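Local coordinates for protein glucose 1-dehydrogenase (PDB 2B5W) that catalyses the zinc-dependent oxidation of D-glucose and several other aldose sugars with NAD(+) or, preferably, NADP(+) as electron acceptor, working as a homodimer, at residues 243-248 against 268-273; 261-266 against 294-299; 176-181 against 202-207. The protein carries 1 engineered substitution. All blocks are in the same frame, centred on the assembly; numbering follows the deposited sequence.

Contact 1: 243-248 against 268-273. With NAP (NADP nicotinamide-adenine-dinucleotide phosphate), chain I.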
loop_
_atom_site.group_PDB
_atom_site.type_symbol
_atom_site.label_atom_id
_atom_site.label_comp_id
_atom_site.label_asym_id
_atom_site.label_seq_id
_atom_site.Cartn_x
_atom_site.Cartn_y
_atom_site.Cartn_z
ATOM N N MET A 243 13.953 0.837 8.139
ATOM C CA MET A 243 14.188 0.541 6.726
ATOM C C MET A 243 13.152 1.296 5.896
ATOM O O MET A 243 11.930 1.109 6.066
ATOM C CB MET A 243 14.089 -0.957 6.492
ATOM C CG MET A 243 15.047 -1.815 7.334
ATOM S SD MET A 243 16.704 -1.405 6.919
ATOM C CE MET A 243 17.616 -2.353 8.219
ATOM N N ASP A 244 13.599 2.171 5.009
ATOM C CA ASP A 244 12.683 2.904 4.141
ATOM C C ASP A 244 11.919 2.009 3.190
ATOM O O ASP A 244 10.742 2.297 2.873
ATOM C CB ASP A 244 13.413 3.944 3.350
ATOM C CG ASP A 244 14.046 4.979 4.215
ATOM O OD1 ASP A 244 13.314 5.603 5.022
ATOM O OD2 ASP A 244 15.267 5.241 4.153
ATOM N N PHE A 245 12.560 0.946 2.727
ATOM C CA PHE A 245 11.956 0.035 1.770
ATOM C C PHE A 245 12.224 -1.380 2.240
ATOM O O PHE A 245 13.370 -1.708 2.578
ATOM C CB PHE A 245 12.517 0.208 0.358
ATOM C CG PHE A 245 11.886 -0.712 -0.621
ATOM C CD1 PHE A 245 10.503 -0.714 -0.788
ATOM C CD2 PHE A 245 12.617 -1.639 -1.341
ATOM C CE1 PHE A 245 9.916 -1.574 -1.646
ATOM C CE2 PHE A 245 12.009 -2.488 -2.203
ATOM C CZ PHE A 245 10.641 -2.462 -2.330
ATOM N N ILE A 246 11.185 -2.191 2.328
ATOM C CA ILE A 246 11.328 -3.618 2.586
ATOM C C ILE A 246 10.738 -4.419 1.438
ATOM O O ILE A 246 9.656 -4.111 0.949
ATOM C CB ILE A 246 10.662 -3.975 3.932
ATOM C CG1 ILE A 246 11.423 -3.279 5.057
ATOM C CG2 ILE A 246 10.615 -5.491 4.107
ATOM C CD1 ILE A 246 10.826 -3.492 6.460
ATOM N N TYR A 247 11.481 -5.412 0.967
ATOM C CA TYR A 247 11.021 -6.362 -0.026
ATOM C C TYR A 247 10.994 -7.723 0.603
ATOM O O TYR A 247 12.046 -8.268 0.954
ATOM C CB TYR A 247 12.026 -6.345 -1.186
ATOM C CG TYR A 247 11.649 -7.089 -2.433
ATOM C CD1 TYR A 247 11.785 -8.472 -2.513
ATOM C CD2 TYR A 247 11.206 -6.407 -3.566
ATOM C CE1 TYR A 247 11.499 -9.155 -3.675
ATOM C CE2 TYR A 247 10.897 -7.105 -4.727
ATOM C CZ TYR A 247 11.040 -8.463 -4.772
ATOM O OH TYR A 247 10.771 -9.208 -5.912
ATOM N N GLU A 248 9.808 -8.285 0.723
ATOM C CA GLU A 248 9.627 -9.591 1.318
ATOM C C GLU A 248 9.642 -10.698 0.277
ATOM O O GLU A 248 8.843 -10.717 -0.635
ATOM C CB GLU A 248 8.347 -9.604 2.140
ATOM C CG GLU A 248 7.994 -10.955 2.732
ATOM C CD GLU A 248 7.292 -11.879 1.766
ATOM O OE1 GLU A 248 6.313 -11.434 1.100
ATOM O OE2 GLU A 248 7.693 -13.058 1.618
ATOM N N VAL A 268 7.511 1.800 2.589
ATOM C CA VAL A 268 6.656 0.800 2.009
ATOM C C VAL A 268 7.320 -0.577 2.020
ATOM O O VAL A 268 8.521 -0.695 1.793
ATOM C CB VAL A 268 6.201 1.187 0.597
ATOM C CG1 VAL A 268 7.374 1.477 -0.346
ATOM C CG2 VAL A 268 5.278 0.129 -0.015
ATOM N N GLY A 269 6.524 -1.611 2.286
ATOM C CA GLY A 269 6.923 -2.973 2.078
ATOM C C GLY A 269 6.229 -3.575 0.886
ATOM O O GLY A 269 5.011 -3.476 0.736
ATOM N N ALA A 270 7.027 -4.146 0.003
ATOM C CA ALA A 270 6.550 -4.950 -1.099
ATOM C C ALA A 270 6.500 -6.400 -0.650
ATOM O O ALA A 270 7.479 -6.910 -0.115
ATOM C CB ALA A 270 7.472 -4.806 -2.269
ATOM N N LEU A 271 5.387 -7.069 -0.915
ATOM C CA LEU A 271 5.194 -8.464 -0.502
ATOM C C LEU A 271 5.170 -9.324 -1.753
ATOM O O LEU A 271 4.383 -9.055 -2.671
ATOM C CB LEU A 271 3.902 -8.634 0.309
ATOM C CG LEU A 271 3.760 -7.742 1.535
ATOM C CD1 LEU A 271 2.409 -8.015 2.156
ATOM C CD2 LEU A 271 4.897 -7.961 2.547
ATOM N N LEU A 272 6.043 -10.348 -1.822
ATOM C CA LEU A 272 6.124 -11.281 -2.944
ATOM C C LEU A 272 5.806 -12.720 -2.539
ATOM O O LEU A 272 5.474 -13.556 -3.366
ATOM C CB LEU A 272 7.497 -11.279 -3.596
ATOM C CG LEU A 272 7.845 -10.098 -4.519
ATOM C CD1 LEU A 272 7.045 -10.117 -5.801
ATOM C CD2 LEU A 272 7.756 -8.756 -3.785
ATOM N N GLY A 273 5.924 -13.006 -1.258
ATOM C CA GLY A 273 5.811 -14.376 -0.786
ATOM C C GLY A 273 4.436 -14.982 -0.909
ATOM O O GLY A 273 3.425 -14.274 -0.818
HETATM P PA NAP I . 13.249 -19.699 -2.018
HETATM O O1A NAP I . 12.526 -20.775 -1.362
HETATM O O2A NAP I . 14.435 -20.188 -2.863
HETATM O O5B NAP I . 13.817 -18.667 -0.969
HETATM C C5B NAP I . 13.169 -18.303 0.219
HETATM C C4B NAP I . 14.329 -18.023 1.149
HETATM O O4B NAP I . 13.809 -17.417 2.311
HETATM C C3B NAP I . 15.099 -19.288 1.575
HETATM O O3B NAP I . 16.478 -19.231 1.245
HETATM C C2B NAP I . 14.876 -19.355 3.087
HETATM O O2B NAP I . 16.016 -19.728 3.843
HETATM C C1B NAP I . 14.494 -17.935 3.430
HETATM N N9A NAP I . 13.619 -17.886 4.586
HETATM C C8A NAP I . 12.392 -18.492 4.719
HETATM N N7A NAP I . 11.910 -18.208 5.944
HETATM C C5A NAP I . 12.850 -17.460 6.614
HETATM C C6A NAP I . 12.918 -16.892 7.890
HETATM N N6A NAP I . 11.955 -17.070 8.818
HETATM N N1A NAP I . 14.030 -16.167 8.249
HETATM C C2A NAP I . 15.067 -15.967 7.362
HETATM N N3A NAP I . 15.018 -16.526 6.097
HETATM C C4A NAP I . 13.925 -17.240 5.731
HETATM O O3 NAP I . 12.324 -18.958 -3.083
HETATM P PN NAP I . 12.654 -17.820 -4.186
HETATM O O1N NAP I . 13.704 -16.869 -3.720
HETATM O O2N NAP I . 12.729 -18.380 -5.573
HETATM O O5D NAP I . 11.213 -17.200 -3.881
HETATM C C5D NAP I . 10.997 -16.407 -2.730
HETATM C C4D NAP I . 9.503 -16.240 -2.462
HETATM O O4D NAP I . 8.941 -15.491 -3.544
HETATM C C3D NAP I . 8.731 -17.561 -2.398
HETATM O O3D NAP I . 7.765 -17.532 -1.366
HETATM C C2D NAP I . 8.082 -17.642 -3.776
HETATM O O2D NAP I . 6.943 -18.458 -3.855
HETATM C C1D NAP I . 7.788 -16.167 -4.045
HETATM N N1N NAP I . 7.711 -15.766 -5.455
HETATM C C2N NAP I . 6.664 -14.951 -5.761
HETATM C C3N NAP I . 6.552 -14.445 -7.024
HETATM C C7N NAP I . 5.477 -13.417 -7.218
HETATM O O7N NAP I . 5.295 -13.106 -8.563
HETATM N N7N NAP I . 4.809 -12.910 -6.146
HETATM C C4N NAP I . 7.461 -14.773 -8.038
HETATM C C5N NAP I . 8.531 -15.596 -7.708
HETATM C C6N NAP I . 8.666 -16.071 -6.396
HETATM P P2B NAP I . 16.336 -21.307 4.221
HETATM O O1X NAP I . 16.657 -22.082 3.050
HETATM O O2X NAP I . 17.505 -21.176 5.217
HETATM O O3X NAP I . 15.113 -21.903 4.926
#
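F245 to E248 and V268 to L271 are neighbouring parallel strands of the six-stranded Rossmann-type sheet that binds NADP, axes 13° apart and 4.6 Å from each other at closest approach. Hydrogen bonds alternate: I246 N to V268 O, A270 N to I246 O, and E248 N to A270 O, the last of 2.8 Å. F245, Y247, V268 and A270 put their side chains on one face of the sheet. There F245 lies beside V268, its CD1 3.8 Å from V268 CG1, while CZ reaches on to A270 CB. Y247 packs against the residue that follows strand 268-271: L272 CD2 stands over its ring face, displaced toward CZ, in a CH-pi contact 3.7 Å from the centroid. On the opposite face, E248 bends at chi2 (-82°), and its carboxylate turns to the loop after strand 268-271. E248 OE1 accepts the G273 amide on its syn side, with N to OE1 at 2.9 Å, and takes a weak bond from L272 N, whose better partner is E248 O. H288 of the second subunit also bonds OE1, and T250 and G251 donate to OE2, so several N-H groups probably favour the ionised carboxylate. L272 and G273 belong to the NADP site, and L272 O accepts the carboxamide N7N of NADP at 2.9 Å and 172°. Helix 149-164 covers the aromatic face, T155 bonding the Y247 hydroxyl, and helix 183-194 packs on F245 and Y247; strand 175-179 lies along the other edge of strand 243-248.

Contact 2: 261-266 against 294-299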
loop_
_atom_site.group_PDB
_atom_site.type_symbol
_atom_site.label_atom_id
_atom_site.label_comp_id
_atom_site.label_asym_id
_atom_site.label_seq_id
_atom_site.Cartn_x
_atom_site.Cartn_y
_atom_site.Cartn_z
ATOM N N GLN A 261 6.629 -2.899 11.510
ATOM C CA GLN A 261 7.397 -2.397 12.634
ATOM C C GLN A 261 8.836 -2.049 12.263
ATOM O O GLN A 261 9.438 -1.201 12.907
ATOM C CB GLN A 261 7.381 -3.405 13.791
ATOM C CG GLN A 261 5.980 -3.800 14.277
ATOM C CD GLN A 261 5.073 -2.615 14.621
ATOM O OE1 GLN A 261 3.875 -2.644 14.288
ATOM N NE2 GLN A 261 5.614 -1.598 15.280
ATOM N N ALA A 262 9.375 -2.693 11.220
ATOM C CA ALA A 262 10.757 -2.431 10.797
ATOM C C ALA A 262 10.849 -1.243 9.815
ATOM O O ALA A 262 11.896 -0.674 9.648
ATOM C CB ALA A 262 11.360 -3.645 10.174
ATOM N N LEU A 263 9.725 -0.839 9.213
ATOM C CA LEU A 263 9.734 0.275 8.279
ATOM C C LEU A 263 10.007 1.586 8.967
ATOM O O LEU A 263 9.494 1.846 10.071
ATOM C CB LEU A 263 8.377 0.383 7.544
ATOM C CG LEU A 263 8.043 -0.622 6.454
ATOM C CD1 LEU A 263 6.619 -0.424 5.999
ATOM C CD2 LEU A 263 9.014 -0.477 5.278
ATOM N N ALA A 264 10.747 2.440 8.269
ATOM C CA ALA A 264 10.896 3.850 8.626
ATOM C C ALA A 264 9.548 4.535 8.363
ATOM O O ALA A 264 8.752 4.037 7.550
ATOM C CB ALA A 264 11.985 4.532 7.810
ATOM N N PRO A 265 9.276 5.643 9.048
ATOM C CA PRO A 265 8.085 6.424 8.715
ATOM C C PRO A 265 8.031 6.706 7.213
ATOM O O PRO A 265 9.075 6.983 6.584
ATOM C CB PRO A 265 8.279 7.710 9.505
ATOM C CG PRO A 265 9.020 7.225 10.715
ATOM C CD PRO A 265 10.040 6.274 10.142
ATOM N N ASN A 266 6.831 6.578 6.647
ATOM C CA ASN A 266 6.575 6.867 5.241
ATOM C C ASN A 266 7.111 5.779 4.308
ATOM O O ASN A 266 7.033 5.935 3.109
ATOM C CB ASN A 266 7.088 8.250 4.821
ATOM C CG ASN A 266 6.695 9.324 5.795
ATOM O OD1 ASN A 266 5.613 9.258 6.389
ATOM N ND2 ASN A 266 7.568 10.299 5.994
ATOM N N HIS A 294 2.298 6.672 10.866
ATOM C CA HIS A 294 3.539 6.916 10.152
ATOM C C HIS A 294 3.397 6.736 8.647
ATOM O O HIS A 294 4.385 6.536 7.945
ATOM C CB HIS A 294 4.663 6.069 10.752
ATOM C CG HIS A 294 5.267 6.669 11.990
ATOM N ND1 HIS A 294 5.889 5.898 12.950
ATOM C CD2 HIS A 294 5.400 7.957 12.391
ATOM C CE1 HIS A 294 6.357 6.689 13.907
ATOM N NE2 HIS A 294 6.082 7.943 13.589
ATOM N N ASN A 295 2.168 6.837 8.148
ATOM C CA ASN A 295 1.926 6.916 6.717
ATOM C C ASN A 295 2.657 5.818 5.949
ATOM O O ASN A 295 3.347 6.119 4.957
ATOM C CB ASN A 295 2.406 8.274 6.144
ATOM C CG ASN A 295 1.713 9.509 6.751
ATOM O OD1 ASN A 295 2.322 10.270 7.578
ATOM N ND2 ASN A 295 0.511 9.763 6.314
ATOM N N LYS A 296 2.494 4.578 6.364
ATOM C CA LYS A 296 3.172 3.450 5.734
ATOM C C LYS A 296 2.267 2.709 4.759
ATOM O O LYS A 296 1.033 2.802 4.824
ATOM C CB LYS A 296 3.688 2.488 6.797
ATOM C CG LYS A 296 4.831 3.027 7.609
ATOM C CD LYS A 296 5.164 2.176 8.850
ATOM C CE LYS A 296 6.357 2.751 9.549
ATOM N NZ LYS A 296 6.780 1.887 10.698
ATOM N N ALA A 297 2.880 1.928 3.870
ATOM C CA ALA A 297 2.150 1.114 2.908
ATOM C C ALA A 297 2.672 -0.298 2.824
ATOM O O ALA A 297 3.863 -0.549 3.059
ATOM C CB ALA A 297 2.193 1.764 1.507
ATOM N N LEU A 298 1.765 -1.225 2.535
ATOM C CA LEU A 298 2.100 -2.577 2.123
ATOM C C LEU A 298 1.455 -2.812 0.771
ATOM O O LEU A 298 0.289 -2.548 0.576
ATOM C CB LEU A 298 1.551 -3.620 3.094
ATOM C CG LEU A 298 2.186 -3.640 4.471
ATOM C CD1 LEU A 298 1.457 -4.665 5.370
ATOM C CD2 LEU A 298 3.668 -4.002 4.368
ATOM N N VAL A 299 2.252 -3.321 -0.168
ATOM C CA VAL A 299 1.812 -3.582 -1.507
ATOM C C VAL A 299 2.215 -5.005 -1.911
ATOM O O VAL A 299 3.408 -5.346 -1.939
ATOM C CB VAL A 299 2.398 -2.551 -2.500
ATOM C CG1 VAL A 299 1.885 -2.790 -3.900
ATOM C CG2 VAL A 299 2.074 -1.120 -2.104
#
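P265 and H294 lie side by side, the proline CG sitting 3.9 Å above the imidazole plane and over its centre, a CH-pi contact. Next to it one bond joins the backbones, N266 N to H294 O (2.8 Å). K296 supplies the other link: its chain, fully extended beyond CG, slides past L263 with CE 3.7 Å from L263 CB. The ammonium ends 2.8 Å from L263 O (NZ to O), approaching from above the carbonyl plane, 42° out of it. A Schellman motif, with N295 at positive phi as its C-prime residue, ends helix 284-293 ahead of strand 297-300; this end meets the turn from helix 253-262 through strand 263-264 at the edge of the Rossmann sheet, beside the second subunit. P108 of that subunit packs on P265 and H294, its M106 O accepts N266 ND2, and its D109 amide meets H294 NE2. Beyond this, E290 OE2 receives both K296 NZ, as a salt bridge, and H294 ND1, while V260 O gives the lysine a further acceptor. With ND1 facing a carboxylate and NE2 an amide N-H, H294 is probably neutral, protonated on ND1, whereas K296, paired with E290 and two backbone carbonyls, most likely carries its charge.

Contact 3: 176-181 against 202-207. With NAP (NADP nicotinamide-adenine-dinucleotide phosphate), chain I.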
loop_
_atom_site.group_PDB
_atom_site.type_symbol
_atom_site.label_atom_id
_atom_site.label_comp_id
_atom_site.label_asym_id
_atom_site.label_seq_id
_atom_site.Cartn_x
_atom_site.Cartn_y
_atom_site.Cartn_z
ATOM N N ALA A 176 17.318 -0.016 2.545
ATOM C CA ALA A 176 16.479 -1.078 2.003
ATOM C C ALA A 176 16.837 -2.426 2.579
ATOM O O ALA A 176 18.021 -2.682 2.833
ATOM C CB ALA A 176 16.629 -1.088 0.475
ATOM N N PHE A 177 15.845 -3.290 2.768
ATOM C CA PHE A 177 15.975 -4.547 3.506
ATOM C C PHE A 177 15.188 -5.588 2.705
ATOM O O PHE A 177 13.947 -5.518 2.559
ATOM C CB PHE A 177 15.371 -4.331 4.894
ATOM C CG PHE A 177 15.483 -5.487 5.875
ATOM C CD1 PHE A 177 16.457 -6.457 5.751
ATOM C CD2 PHE A 177 14.662 -5.513 7.013
ATOM C CE1 PHE A 177 16.617 -7.455 6.711
ATOM C CE2 PHE A 177 14.782 -6.524 7.952
ATOM C CZ PHE A 177 15.794 -7.495 7.815
ATOM N N VAL A 178 15.903 -6.564 2.193
ATOM C CA VAL A 178 15.299 -7.656 1.472
ATOM C C VAL A 178 15.161 -8.792 2.469
ATOM O O VAL A 178 16.121 -9.165 3.132
ATOM C CB VAL A 178 16.208 -8.118 0.307
ATOM C CG1 VAL A 178 15.670 -9.380 -0.338
ATOM C CG2 VAL A 178 16.409 -7.004 -0.715
ATOM N N LEU A 179 13.971 -9.338 2.596
ATOM C CA LEU A 179 13.756 -10.487 3.454
ATOM C C LEU A 179 13.823 -11.754 2.602
ATOM O O LEU A 179 12.995 -11.975 1.709
ATOM C CB LEU A 179 12.401 -10.420 4.162
ATOM C CG LEU A 179 12.025 -9.101 4.783
ATOM C CD1 LEU A 179 10.625 -9.194 5.393
ATOM C CD2 LEU A 179 13.022 -8.542 5.750
ATOM N N GLY A 180 14.810 -12.612 2.853
ATOM C CA GLY A 180 14.974 -13.795 2.045
ATOM C C GLY A 180 16.241 -13.813 1.240
ATOM O O GLY A 180 16.622 -12.806 0.603
ATOM N N ASN A 181 16.881 -14.981 1.271
ATOM C CA ASN A 181 18.170 -15.177 0.625
ATOM C C ASN A 181 18.085 -16.246 -0.432
ATOM O O ASN A 181 19.068 -16.889 -0.766
ATOM C CB ASN A 181 19.267 -15.528 1.673
ATOM C CG ASN A 181 18.962 -16.798 2.425
ATOM O OD1 ASN A 181 17.810 -17.135 2.675
ATOM N ND2 ASN A 181 20.014 -17.523 2.793
ATOM N N LEU A 202 22.114 -1.235 2.664
ATOM C CA LEU A 202 21.387 -2.437 2.296
ATOM C C LEU A 202 21.527 -3.571 3.329
ATOM O O LEU A 202 22.593 -3.783 3.916
ATOM C CB LEU A 202 21.859 -2.929 0.920
ATOM C CG LEU A 202 21.768 -1.952 -0.232
ATOM C CD1 LEU A 202 22.521 -2.549 -1.446
ATOM C CD2 LEU A 202 20.352 -1.582 -0.530
ATOM N N TYR A 203 20.468 -4.355 3.453
ATOM C CA TYR A 203 20.348 -5.412 4.463
ATOM C C TYR A 203 19.631 -6.589 3.835
ATOM O O TYR A 203 18.768 -6.394 2.985
ATOM C CB TYR A 203 19.568 -4.866 5.638
ATOM C CG TYR A 203 20.215 -3.674 6.307
ATOM C CD1 TYR A 203 19.982 -2.393 5.855
ATOM C CD2 TYR A 203 21.012 -3.829 7.451
ATOM C CE1 TYR A 203 20.541 -1.278 6.445
ATOM C CE2 TYR A 203 21.570 -2.716 8.055
ATOM C CZ TYR A 203 21.349 -1.449 7.545
ATOM O OH TYR A 203 21.898 -0.333 8.132
ATOM N N CYS A 204 19.966 -7.810 4.221
ATOM C CA CYS A 204 19.276 -8.988 3.702
ATOM C C CYS A 204 19.113 -10.033 4.814
ATOM O O CYS A 204 20.066 -10.346 5.499
ATOM C CB CYS A 204 19.964 -9.576 2.491
ATOM S SG CYS A 204 19.198 -11.002 1.767
ATOM N N LEU A 205 17.891 -10.507 4.986
ATOM C CA LEU A 205 17.531 -11.469 6.036
ATOM C C LEU A 205 17.656 -12.898 5.552
ATOM O O LEU A 205 17.113 -13.278 4.513
ATOM C CB LEU A 205 16.081 -11.243 6.465
ATOM C CG LEU A 205 15.629 -11.953 7.756
ATOM C CD1 LEU A 205 16.023 -11.122 8.952
ATOM C CD2 LEU A 205 14.110 -12.206 7.713
ATOM N N GLY A 206 18.306 -13.736 6.365
ATOM C CA GLY A 206 18.392 -15.166 6.132
ATOM C C GLY A 206 18.448 -15.883 7.485
ATOM O O GLY A 206 18.303 -15.231 8.510
ATOM N N ARG A 207 18.736 -17.171 7.455
ATOM C CA ARG A 207 18.816 -17.976 8.675
ATOM C C ARG A 207 19.855 -19.094 8.503
ATOM O O ARG A 207 19.624 -20.238 8.884
ATOM C CB ARG A 207 17.437 -18.493 9.079
ATOM C CG ARG A 207 16.716 -19.313 8.099
ATOM C CD ARG A 207 15.313 -19.697 8.552
ATOM N NE ARG A 207 14.648 -20.466 7.534
ATOM C CZ ARG A 207 13.386 -20.880 7.611
ATOM N NH1 ARG A 207 12.648 -20.562 8.672
ATOM N NH2 ARG A 207 12.859 -21.589 6.617
HETATM P PA NAP I . 13.249 -19.699 -2.018
HETATM O O1A NAP I . 12.526 -20.775 -1.362
HETATM O O2A NAP I . 14.435 -20.188 -2.863
HETATM O O5B NAP I . 13.817 -18.667 -0.969
HETATM C C5B NAP I . 13.169 -18.303 0.219
HETATM C C4B NAP I . 14.329 -18.023 1.149
HETATM O O4B NAP I . 13.809 -17.417 2.311
HETATM C C3B NAP I . 15.099 -19.288 1.575
HETATM O O3B NAP I . 16.478 -19.231 1.245
HETATM C C2B NAP I . 14.876 -19.355 3.087
HETATM O O2B NAP I . 16.016 -19.728 3.843
HETATM C C1B NAP I . 14.494 -17.935 3.430
HETATM N N9A NAP I . 13.619 -17.886 4.586
HETATM C C8A NAP I . 12.392 -18.492 4.719
HETATM N N7A NAP I . 11.910 -18.208 5.944
HETATM C C5A NAP I . 12.850 -17.460 6.614
HETATM C C6A NAP I . 12.918 -16.892 7.890
HETATM N N6A NAP I . 11.955 -17.070 8.818
HETATM N N1A NAP I . 14.030 -16.167 8.249
HETATM C C2A NAP I . 15.067 -15.967 7.362
HETATM N N3A NAP I . 15.018 -16.526 6.097
HETATM C C4A NAP I . 13.925 -17.240 5.731
HETATM O O3 NAP I . 12.324 -18.958 -3.083
HETATM P PN NAP I . 12.654 -17.820 -4.186
HETATM O O1N NAP I . 13.704 -16.869 -3.720
HETATM O O2N NAP I . 12.729 -18.380 -5.573
HETATM O O5D NAP I . 11.213 -17.200 -3.881
HETATM C C5D NAP I . 10.997 -16.407 -2.730
HETATM C C4D NAP I . 9.503 -16.240 -2.462
HETATM O O4D NAP I . 8.941 -15.491 -3.544
HETATM C C3D NAP I . 8.731 -17.561 -2.398
HETATM O O3D NAP I . 7.765 -17.532 -1.366
HETATM C C2D NAP I . 8.082 -17.642 -3.776
HETATM O O2D NAP I . 6.943 -18.458 -3.855
HETATM C C1D NAP I . 7.788 -16.167 -4.045
HETATM N N1N NAP I . 7.711 -15.766 -5.455
HETATM C C2N NAP I . 6.664 -14.951 -5.761
HETATM C C3N NAP I . 6.552 -14.445 -7.024
HETATM C C7N NAP I . 5.477 -13.417 -7.218
HETATM O O7N NAP I . 5.295 -13.106 -8.563
HETATM N N7N NAP I . 4.809 -12.910 -6.146
HETATM C C4N NAP I . 7.461 -14.773 -8.038
HETATM C C5N NAP I . 8.531 -15.596 -7.708
HETATM C C6N NAP I . 8.666 -16.071 -6.396
HETATM P P2B NAP I . 16.336 -21.307 4.221
HETATM O O1X NAP I . 16.657 -22.082 3.050
HETATM O O2X NAP I . 17.505 -21.176 5.217
HETATM O O3X NAP I . 15.113 -21.903 4.926
#
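F177 crosses Y203 at about a right angle on the first two strands of the Rossmann fold, where strand 175-179, helix 183-194 and strand 201-206 form a beta-alpha-beta unit. CG of F177 is anti to the backbone N (chi1 -176°), and CD1 of the ring approaches Y203 CB at 3.5 Å. Further along, the F177 ring crosses L205 obliquely, CZ lying 3.8 Å from L205 CD1. L179, from the ring's own strand, sets CD2 3.4 Å above the centre of one F177 face. Y203 CG is anti to the carbonyl carbon (chi1 -60°), and the end of its side chain leads away from strand 176-179 to a hydroxyl bonded by E241, while A176 O meets the ring edge in plane. Backbone bonds V178 N to Y203 O, L205 N to V178 O and G180 N to L205 O hold the strands in parallel register. Their C-terminal ends form part of the cofactor site: G180 fits the first glycine of a GxGxxG pattern, and L205 CD2 lies 3.9 Å from adenine C2A of NADP. R207 lays its guanidinium against the adenine, with N7A 3.4 Å above the guanidinium plane and over its centre. Its edge serves the 2'-phosphate, consistent with the preference for NADP(+): NE and NH2 both donate to O3X, at 3.0 and 2.8 Å.

Overall arrangement
Contacts 1 and 3 lie within one six-stranded parallel sheet, which contact 2 reaches through its edge strand 297-300. Y247 N to F177 O (2.9 Å) and Y247 O to L179 N (2.7 Å) stitch contacts 1 and 3, centres 10 Å apart, which hold opposite ends of one NADP: adenine and 2'-phosphate at 202-207, nicotinamide carboxamide at L272. The L272 side chain is about 11 Å from the zinc ion. Contact 2, centred 9 Å from contact 1, joins it through L271 N to V299 O and M243 O to A264 N, both 2.8 Å. Strand 297-300 then pairs antiparallel with a strand of the second subunit, carrying the sheet across the dimer.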